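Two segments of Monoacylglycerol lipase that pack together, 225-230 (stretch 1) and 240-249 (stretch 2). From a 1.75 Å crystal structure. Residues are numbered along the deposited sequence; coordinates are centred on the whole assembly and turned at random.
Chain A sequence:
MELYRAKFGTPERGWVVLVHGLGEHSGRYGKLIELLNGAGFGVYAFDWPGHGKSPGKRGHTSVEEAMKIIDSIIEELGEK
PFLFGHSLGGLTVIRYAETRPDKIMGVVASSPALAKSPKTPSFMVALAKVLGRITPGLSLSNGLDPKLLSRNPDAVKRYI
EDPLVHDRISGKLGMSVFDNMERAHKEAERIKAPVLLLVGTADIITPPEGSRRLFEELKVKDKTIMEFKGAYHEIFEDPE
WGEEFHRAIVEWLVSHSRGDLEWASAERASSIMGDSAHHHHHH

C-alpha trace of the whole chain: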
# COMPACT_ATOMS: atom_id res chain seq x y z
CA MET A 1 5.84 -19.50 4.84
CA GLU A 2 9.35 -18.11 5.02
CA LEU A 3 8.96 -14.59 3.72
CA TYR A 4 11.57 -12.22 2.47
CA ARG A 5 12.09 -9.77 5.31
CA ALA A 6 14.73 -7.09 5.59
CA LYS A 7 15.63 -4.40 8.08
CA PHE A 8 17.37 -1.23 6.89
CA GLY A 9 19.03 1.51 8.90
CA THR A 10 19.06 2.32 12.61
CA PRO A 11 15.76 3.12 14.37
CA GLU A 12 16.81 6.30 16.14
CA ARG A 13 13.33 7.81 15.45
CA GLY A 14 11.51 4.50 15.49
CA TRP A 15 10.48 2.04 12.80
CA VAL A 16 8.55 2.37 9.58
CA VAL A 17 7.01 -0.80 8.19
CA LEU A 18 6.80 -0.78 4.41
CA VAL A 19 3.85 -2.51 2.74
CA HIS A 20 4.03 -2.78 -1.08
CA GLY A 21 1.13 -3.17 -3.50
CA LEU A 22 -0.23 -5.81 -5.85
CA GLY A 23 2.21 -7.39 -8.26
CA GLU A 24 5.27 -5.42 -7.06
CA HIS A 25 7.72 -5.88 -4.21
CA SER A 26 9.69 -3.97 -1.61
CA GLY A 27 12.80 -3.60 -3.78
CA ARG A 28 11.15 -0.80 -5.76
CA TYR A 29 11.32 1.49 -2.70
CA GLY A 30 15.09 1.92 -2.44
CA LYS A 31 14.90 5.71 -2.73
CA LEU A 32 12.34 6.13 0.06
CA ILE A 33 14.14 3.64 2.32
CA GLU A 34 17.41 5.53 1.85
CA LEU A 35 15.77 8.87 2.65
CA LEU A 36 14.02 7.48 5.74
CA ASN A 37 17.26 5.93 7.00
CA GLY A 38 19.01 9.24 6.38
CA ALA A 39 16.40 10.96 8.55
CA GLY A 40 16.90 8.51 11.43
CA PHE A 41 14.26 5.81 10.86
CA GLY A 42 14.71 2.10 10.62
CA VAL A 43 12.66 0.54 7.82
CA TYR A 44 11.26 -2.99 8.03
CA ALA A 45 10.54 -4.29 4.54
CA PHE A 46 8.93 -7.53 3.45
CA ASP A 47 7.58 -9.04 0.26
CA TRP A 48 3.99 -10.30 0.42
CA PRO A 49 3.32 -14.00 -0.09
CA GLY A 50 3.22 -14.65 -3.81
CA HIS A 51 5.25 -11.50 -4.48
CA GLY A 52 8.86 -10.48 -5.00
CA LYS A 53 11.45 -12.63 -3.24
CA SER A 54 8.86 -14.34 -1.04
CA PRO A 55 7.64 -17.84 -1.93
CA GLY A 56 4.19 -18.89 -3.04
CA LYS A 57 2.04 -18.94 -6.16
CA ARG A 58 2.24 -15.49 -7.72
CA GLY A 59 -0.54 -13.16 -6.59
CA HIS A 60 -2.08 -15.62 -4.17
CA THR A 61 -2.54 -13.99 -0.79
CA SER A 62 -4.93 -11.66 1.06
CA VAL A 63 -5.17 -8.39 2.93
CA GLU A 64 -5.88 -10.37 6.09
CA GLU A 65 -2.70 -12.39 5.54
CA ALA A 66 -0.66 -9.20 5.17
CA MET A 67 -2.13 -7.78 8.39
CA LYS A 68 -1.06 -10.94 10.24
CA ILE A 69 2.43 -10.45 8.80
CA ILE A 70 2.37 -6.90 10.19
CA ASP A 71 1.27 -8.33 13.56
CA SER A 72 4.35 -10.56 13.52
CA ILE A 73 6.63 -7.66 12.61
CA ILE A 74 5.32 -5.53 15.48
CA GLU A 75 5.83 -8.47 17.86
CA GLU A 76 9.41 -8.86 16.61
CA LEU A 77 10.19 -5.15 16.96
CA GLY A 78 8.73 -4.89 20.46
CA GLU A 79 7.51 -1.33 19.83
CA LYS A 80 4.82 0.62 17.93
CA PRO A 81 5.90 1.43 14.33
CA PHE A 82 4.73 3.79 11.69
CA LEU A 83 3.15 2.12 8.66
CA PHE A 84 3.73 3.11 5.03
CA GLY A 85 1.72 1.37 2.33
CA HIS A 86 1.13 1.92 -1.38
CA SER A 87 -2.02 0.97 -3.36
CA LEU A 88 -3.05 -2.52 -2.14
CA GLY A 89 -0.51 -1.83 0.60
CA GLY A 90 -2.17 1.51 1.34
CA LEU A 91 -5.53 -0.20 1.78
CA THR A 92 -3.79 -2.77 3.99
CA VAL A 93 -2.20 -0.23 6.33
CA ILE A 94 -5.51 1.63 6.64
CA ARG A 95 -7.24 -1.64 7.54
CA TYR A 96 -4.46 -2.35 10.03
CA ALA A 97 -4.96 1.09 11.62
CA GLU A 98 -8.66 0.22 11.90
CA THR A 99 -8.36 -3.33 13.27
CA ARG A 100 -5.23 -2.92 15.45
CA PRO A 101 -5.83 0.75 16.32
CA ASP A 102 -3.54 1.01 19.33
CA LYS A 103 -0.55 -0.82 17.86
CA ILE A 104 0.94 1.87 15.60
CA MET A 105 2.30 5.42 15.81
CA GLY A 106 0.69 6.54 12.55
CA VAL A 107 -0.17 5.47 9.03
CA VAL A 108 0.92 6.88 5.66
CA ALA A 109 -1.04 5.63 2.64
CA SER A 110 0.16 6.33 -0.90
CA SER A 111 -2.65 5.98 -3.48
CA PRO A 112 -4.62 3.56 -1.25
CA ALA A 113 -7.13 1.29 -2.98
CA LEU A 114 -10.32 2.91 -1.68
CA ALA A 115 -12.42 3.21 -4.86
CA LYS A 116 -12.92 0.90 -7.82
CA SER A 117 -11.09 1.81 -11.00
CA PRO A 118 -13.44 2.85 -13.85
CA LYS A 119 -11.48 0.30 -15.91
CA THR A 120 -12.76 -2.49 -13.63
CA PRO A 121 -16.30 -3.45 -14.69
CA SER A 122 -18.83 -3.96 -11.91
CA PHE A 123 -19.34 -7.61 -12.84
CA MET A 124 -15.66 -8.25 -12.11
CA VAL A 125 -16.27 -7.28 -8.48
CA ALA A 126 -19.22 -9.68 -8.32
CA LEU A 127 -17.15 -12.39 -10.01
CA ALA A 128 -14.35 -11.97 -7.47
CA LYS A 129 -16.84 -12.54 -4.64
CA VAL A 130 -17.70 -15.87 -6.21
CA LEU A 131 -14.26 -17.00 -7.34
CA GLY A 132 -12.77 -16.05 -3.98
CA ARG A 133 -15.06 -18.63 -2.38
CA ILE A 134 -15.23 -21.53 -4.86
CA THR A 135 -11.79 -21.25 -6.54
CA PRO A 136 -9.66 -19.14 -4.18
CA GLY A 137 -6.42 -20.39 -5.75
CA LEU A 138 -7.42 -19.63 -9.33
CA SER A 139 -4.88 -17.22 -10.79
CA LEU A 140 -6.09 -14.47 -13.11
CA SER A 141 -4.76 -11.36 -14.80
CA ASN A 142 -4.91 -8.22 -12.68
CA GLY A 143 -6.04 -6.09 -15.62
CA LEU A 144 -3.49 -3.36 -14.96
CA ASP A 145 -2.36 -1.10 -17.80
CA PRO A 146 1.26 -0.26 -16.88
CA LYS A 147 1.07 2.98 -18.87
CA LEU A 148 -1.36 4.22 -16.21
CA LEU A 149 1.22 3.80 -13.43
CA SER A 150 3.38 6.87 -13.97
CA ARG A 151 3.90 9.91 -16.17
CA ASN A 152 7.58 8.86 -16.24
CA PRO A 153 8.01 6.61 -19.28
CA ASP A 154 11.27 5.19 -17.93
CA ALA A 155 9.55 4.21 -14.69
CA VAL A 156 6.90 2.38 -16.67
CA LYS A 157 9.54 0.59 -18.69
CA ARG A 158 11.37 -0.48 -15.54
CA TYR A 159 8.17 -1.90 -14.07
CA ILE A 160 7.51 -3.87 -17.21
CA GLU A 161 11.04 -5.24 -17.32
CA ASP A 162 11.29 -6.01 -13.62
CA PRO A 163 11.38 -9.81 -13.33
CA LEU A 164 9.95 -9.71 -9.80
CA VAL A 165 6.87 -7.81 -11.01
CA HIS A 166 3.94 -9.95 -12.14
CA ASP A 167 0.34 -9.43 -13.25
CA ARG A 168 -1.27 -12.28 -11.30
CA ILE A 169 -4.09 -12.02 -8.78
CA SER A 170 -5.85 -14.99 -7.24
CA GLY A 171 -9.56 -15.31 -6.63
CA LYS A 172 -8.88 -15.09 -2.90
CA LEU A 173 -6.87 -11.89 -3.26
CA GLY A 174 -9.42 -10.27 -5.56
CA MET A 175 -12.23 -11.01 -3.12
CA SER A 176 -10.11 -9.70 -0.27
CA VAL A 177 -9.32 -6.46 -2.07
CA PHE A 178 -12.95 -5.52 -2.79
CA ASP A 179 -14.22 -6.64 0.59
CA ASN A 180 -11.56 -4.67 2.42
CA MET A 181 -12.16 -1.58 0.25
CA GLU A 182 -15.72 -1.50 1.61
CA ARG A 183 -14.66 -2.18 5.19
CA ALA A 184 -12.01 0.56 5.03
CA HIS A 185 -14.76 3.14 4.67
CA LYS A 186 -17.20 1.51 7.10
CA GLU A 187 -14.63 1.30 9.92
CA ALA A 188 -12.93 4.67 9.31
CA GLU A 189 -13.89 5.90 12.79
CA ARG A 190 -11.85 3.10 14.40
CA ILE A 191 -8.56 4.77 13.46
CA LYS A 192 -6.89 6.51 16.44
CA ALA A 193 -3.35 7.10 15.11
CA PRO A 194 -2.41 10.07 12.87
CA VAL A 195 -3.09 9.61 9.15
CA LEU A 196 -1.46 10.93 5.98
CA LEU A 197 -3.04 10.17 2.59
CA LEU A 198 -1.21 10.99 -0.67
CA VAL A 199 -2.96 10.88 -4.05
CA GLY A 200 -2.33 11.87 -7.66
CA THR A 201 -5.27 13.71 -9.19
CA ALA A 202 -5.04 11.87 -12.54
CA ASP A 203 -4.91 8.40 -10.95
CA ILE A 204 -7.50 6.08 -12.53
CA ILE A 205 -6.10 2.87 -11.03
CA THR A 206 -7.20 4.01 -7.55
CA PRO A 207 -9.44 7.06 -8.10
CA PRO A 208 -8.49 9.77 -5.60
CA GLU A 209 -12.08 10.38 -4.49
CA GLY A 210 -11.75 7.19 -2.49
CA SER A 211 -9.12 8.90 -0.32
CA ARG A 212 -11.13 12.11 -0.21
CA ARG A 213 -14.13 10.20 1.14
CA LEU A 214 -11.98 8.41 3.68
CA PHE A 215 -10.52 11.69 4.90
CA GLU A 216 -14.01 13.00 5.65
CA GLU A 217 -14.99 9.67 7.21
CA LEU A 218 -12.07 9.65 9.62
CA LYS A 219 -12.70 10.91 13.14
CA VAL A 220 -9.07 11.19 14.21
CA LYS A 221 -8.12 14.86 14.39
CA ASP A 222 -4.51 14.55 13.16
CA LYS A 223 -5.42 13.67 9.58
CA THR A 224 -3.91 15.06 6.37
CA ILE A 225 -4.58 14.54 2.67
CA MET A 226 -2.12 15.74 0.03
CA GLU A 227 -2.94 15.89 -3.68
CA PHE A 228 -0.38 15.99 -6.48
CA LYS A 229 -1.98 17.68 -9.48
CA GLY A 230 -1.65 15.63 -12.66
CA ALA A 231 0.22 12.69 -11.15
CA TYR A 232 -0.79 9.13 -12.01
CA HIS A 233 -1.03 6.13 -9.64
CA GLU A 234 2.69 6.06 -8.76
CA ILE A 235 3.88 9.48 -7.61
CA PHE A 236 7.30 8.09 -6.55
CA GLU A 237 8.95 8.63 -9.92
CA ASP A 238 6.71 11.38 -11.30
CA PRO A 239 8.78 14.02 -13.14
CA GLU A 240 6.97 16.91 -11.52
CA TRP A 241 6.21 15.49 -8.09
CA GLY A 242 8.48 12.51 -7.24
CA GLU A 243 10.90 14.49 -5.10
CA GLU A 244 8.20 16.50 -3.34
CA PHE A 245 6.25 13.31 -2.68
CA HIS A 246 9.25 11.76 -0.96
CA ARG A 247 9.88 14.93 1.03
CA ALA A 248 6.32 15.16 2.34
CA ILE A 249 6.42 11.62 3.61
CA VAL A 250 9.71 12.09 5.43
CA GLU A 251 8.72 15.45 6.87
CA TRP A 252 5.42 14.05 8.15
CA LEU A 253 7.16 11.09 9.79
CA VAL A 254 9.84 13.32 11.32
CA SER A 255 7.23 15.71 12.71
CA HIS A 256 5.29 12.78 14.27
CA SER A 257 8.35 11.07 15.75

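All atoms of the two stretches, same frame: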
# COMPACT_ATOMS: atom_id res chain seq x y z
N ILE A 225 -4.54 15.06 4.02
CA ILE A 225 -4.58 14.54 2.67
C ILE A 225 -3.83 15.50 1.75
O ILE A 225 -4.05 16.71 1.81
CB ILE A 225 -6.02 14.29 2.18
CG1 ILE A 225 -6.01 13.75 0.75
CG2 ILE A 225 -6.87 15.57 2.29
CD1 ILE A 225 -7.35 13.15 0.32
N MET A 226 -2.92 14.96 0.95
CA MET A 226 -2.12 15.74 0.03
C MET A 226 -2.35 15.27 -1.39
O MET A 226 -2.19 14.08 -1.69
CB MET A 226 -0.63 15.64 0.36
CG MET A 226 -0.29 16.13 1.75
SD MET A 226 1.49 16.07 2.00
CE MET A 226 2.01 17.31 0.81
N GLU A 227 -2.71 16.20 -2.27
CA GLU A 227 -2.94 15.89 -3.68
C GLU A 227 -1.79 16.40 -4.52
O GLU A 227 -1.20 17.45 -4.24
CB GLU A 227 -4.26 16.51 -4.15
CG GLU A 227 -5.43 16.14 -3.27
CD GLU A 227 -6.75 16.21 -4.00
OE1 GLU A 227 -6.74 16.41 -5.23
OE2 GLU A 227 -7.80 16.08 -3.34
N PHE A 228 -1.48 15.66 -5.57
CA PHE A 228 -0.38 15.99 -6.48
C PHE A 228 -0.99 16.13 -7.88
O PHE A 228 -1.26 15.14 -8.55
CB PHE A 228 0.72 14.95 -6.41
CG PHE A 228 1.36 14.87 -5.06
CD1 PHE A 228 0.77 14.13 -4.04
CD2 PHE A 228 2.53 15.57 -4.79
CE1 PHE A 228 1.35 14.08 -2.78
CE2 PHE A 228 3.11 15.52 -3.54
CZ PHE A 228 2.52 14.77 -2.53
N LYS A 229 -1.19 17.38 -8.29
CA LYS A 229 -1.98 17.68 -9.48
C LYS A 229 -1.34 17.08 -10.73
O LYS A 229 -0.18 17.37 -11.04
CB LYS A 229 -2.13 19.19 -9.63
CG LYS A 229 -2.96 19.61 -10.84
CD LYS A 229 -3.07 21.12 -10.91
CE LYS A 229 -3.89 21.55 -12.12
NZ LYS A 229 -5.26 20.96 -12.07
N GLY A 230 -2.09 16.24 -11.42
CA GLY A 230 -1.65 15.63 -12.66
C GLY A 230 -0.95 14.30 -12.52
O GLY A 230 -0.82 13.58 -13.51
N GLU A 240 7.30 15.67 -12.21
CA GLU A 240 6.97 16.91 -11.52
C GLU A 240 6.99 16.74 -10.01
O GLU A 240 7.49 17.62 -9.30
CB GLU A 240 5.60 17.41 -11.99
CG GLU A 240 5.15 18.67 -11.31
CD GLU A 240 3.84 19.19 -11.85
OE1 GLU A 240 3.22 18.51 -12.72
OE2 GLU A 240 3.40 20.27 -11.38
N TRP A 241 6.54 15.59 -9.50
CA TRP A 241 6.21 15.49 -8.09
C TRP A 241 7.02 14.47 -7.28
O TRP A 241 6.87 14.43 -6.06
CB TRP A 241 4.73 15.12 -7.97
CG TRP A 241 3.80 16.15 -8.46
CD1 TRP A 241 2.92 16.04 -9.48
CD2 TRP A 241 3.62 17.45 -7.90
NE1 TRP A 241 2.19 17.21 -9.59
CE2 TRP A 241 2.59 18.08 -8.62
CE3 TRP A 241 4.22 18.13 -6.84
CZ2 TRP A 241 2.17 19.36 -8.34
CZ3 TRP A 241 3.79 19.40 -6.53
CH2 TRP A 241 2.78 20.01 -7.30
N GLY A 242 7.85 13.65 -7.93
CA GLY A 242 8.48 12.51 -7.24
C GLY A 242 9.30 12.95 -6.05
O GLY A 242 9.17 12.38 -4.97
N GLU A 243 10.04 14.05 -6.20
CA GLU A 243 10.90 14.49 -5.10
C GLU A 243 10.09 15.09 -3.97
O GLU A 243 10.33 14.82 -2.78
CB GLU A 243 11.93 15.49 -5.62
CG GLU A 243 12.96 15.74 -4.54
CD GLU A 243 13.80 16.97 -4.81
OE1 GLU A 243 14.04 17.27 -5.99
OE2 GLU A 243 14.15 17.66 -3.84
N GLU A 244 9.09 15.89 -4.32
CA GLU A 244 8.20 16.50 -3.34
C GLU A 244 7.42 15.44 -2.57
O GLU A 244 7.18 15.58 -1.37
CB GLU A 244 7.25 17.49 -4.00
CG GLU A 244 6.50 18.39 -3.03
CD GLU A 244 6.03 19.68 -3.68
OE1 GLU A 244 6.57 20.04 -4.74
OE2 GLU A 244 5.12 20.33 -3.13
N PHE A 245 7.01 14.40 -3.28
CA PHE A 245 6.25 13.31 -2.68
C PHE A 245 7.08 12.63 -1.61
O PHE A 245 6.60 12.36 -0.52
CB PHE A 245 5.87 12.32 -3.79
CG PHE A 245 5.26 11.04 -3.30
CD1 PHE A 245 3.95 11.00 -2.88
CD2 PHE A 245 6.00 9.87 -3.32
CE1 PHE A 245 3.39 9.81 -2.44
CE2 PHE A 245 5.44 8.68 -2.89
CZ PHE A 245 4.13 8.65 -2.45
N HIS A 246 8.35 12.38 -1.92
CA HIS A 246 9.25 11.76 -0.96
C HIS A 246 9.48 12.66 0.25
O HIS A 246 9.50 12.20 1.39
CB HIS A 246 10.58 11.40 -1.61
CG HIS A 246 10.54 10.13 -2.40
ND1 HIS A 246 10.34 10.10 -3.76
CD2 HIS A 246 10.67 8.84 -2.01
CE1 HIS A 246 10.36 8.84 -4.18
NE2 HIS A 246 10.56 8.06 -3.14
N ARG A 247 9.64 13.95 -0.02
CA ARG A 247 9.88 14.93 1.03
C ARG A 247 8.72 15.06 2.01
O ARG A 247 8.93 15.18 3.21
CB ARG A 247 10.24 16.30 0.43
CG ARG A 247 10.44 17.39 1.47
CD ARG A 247 11.26 18.55 0.92
NE ARG A 247 10.80 18.98 -0.40
CZ ARG A 247 11.42 18.68 -1.54
NH1 ARG A 247 12.53 17.96 -1.53
NH2 ARG A 247 10.93 19.12 -2.69
N ALA A 248 7.49 15.04 1.49
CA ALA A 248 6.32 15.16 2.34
C ALA A 248 6.20 13.98 3.28
O ALA A 248 5.84 14.14 4.42
CB ALA A 248 5.06 15.25 1.50
N ILE A 249 6.49 12.80 2.78
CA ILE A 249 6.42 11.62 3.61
C ILE A 249 7.43 11.71 4.74
O ILE A 249 7.09 11.55 5.89
CB ILE A 249 6.68 10.36 2.77
CG1 ILE A 249 5.48 10.10 1.87
CG2 ILE A 249 6.94 9.17 3.65
CD1 ILE A 249 5.82 9.32 0.63
O HOH W 1 1.00 18.51 -13.65

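Strand 225-228 runs nearly antiparallel to helix 242-249, at 171°, with the axes 10.4 Å apart at closest approach. Side chains fill the gap, and Phe228 has the largest area covered by the other stretch, 105 Å². Its chi1 is m (-63°) and its chi2 is 83°. CA-to-CB points sideways, yet this rotamer carries the ring to the other stretch, where it meets two aromatic partners, Trp241 just before the helix and Phe245 within it, in different ways. Phe228 CB sits over the five-membered ring of Trp241, 3.9 Å from its centroid and 10° off the normal, a CH-pi contact. The Phe228 ring turns its edge to the Trp241 face, with CD2 3.7 Å from Trp241 CE3 and the planes at 76°. Phe245, with chi1 t, directs its own edge at the face of Phe228; Phe228 CE1 and Phe245 CD1 are 4.0 Å apart.

Trp241 lies just before the helix and its CA-to-CB bond points toward the strand side. With chi1 m (-65°) and chi2 118°, the indole presents a face to Phe228 and its NE1 edge to the backbone. Trp241 NE1 donates a hydrogen bond of 2.8 Å to Lys229 O, with an N-H...O angle of 158°. The acceptor lies near the indole plane, where the N-H points. One orientation thus serves both packing and polar contact. Water 1 also donates to Lys229 O (3.1 Å) and to Glu240 OE1 (2.4 Å, short), bridging the two residues.

Lys229 is extended, t through chi3, and its end leads away from the helix. Gly230 has phi/psi of 91/-16. A CB there would be jammed against the preceding carbonyl O, which by itself calls for glycine.

At the other end, Met226 points toward the helix. Its m, t, p conformation brings SD to 3.7 Å from Ala248 CB. The small alanine meets the thioether in apolar contact.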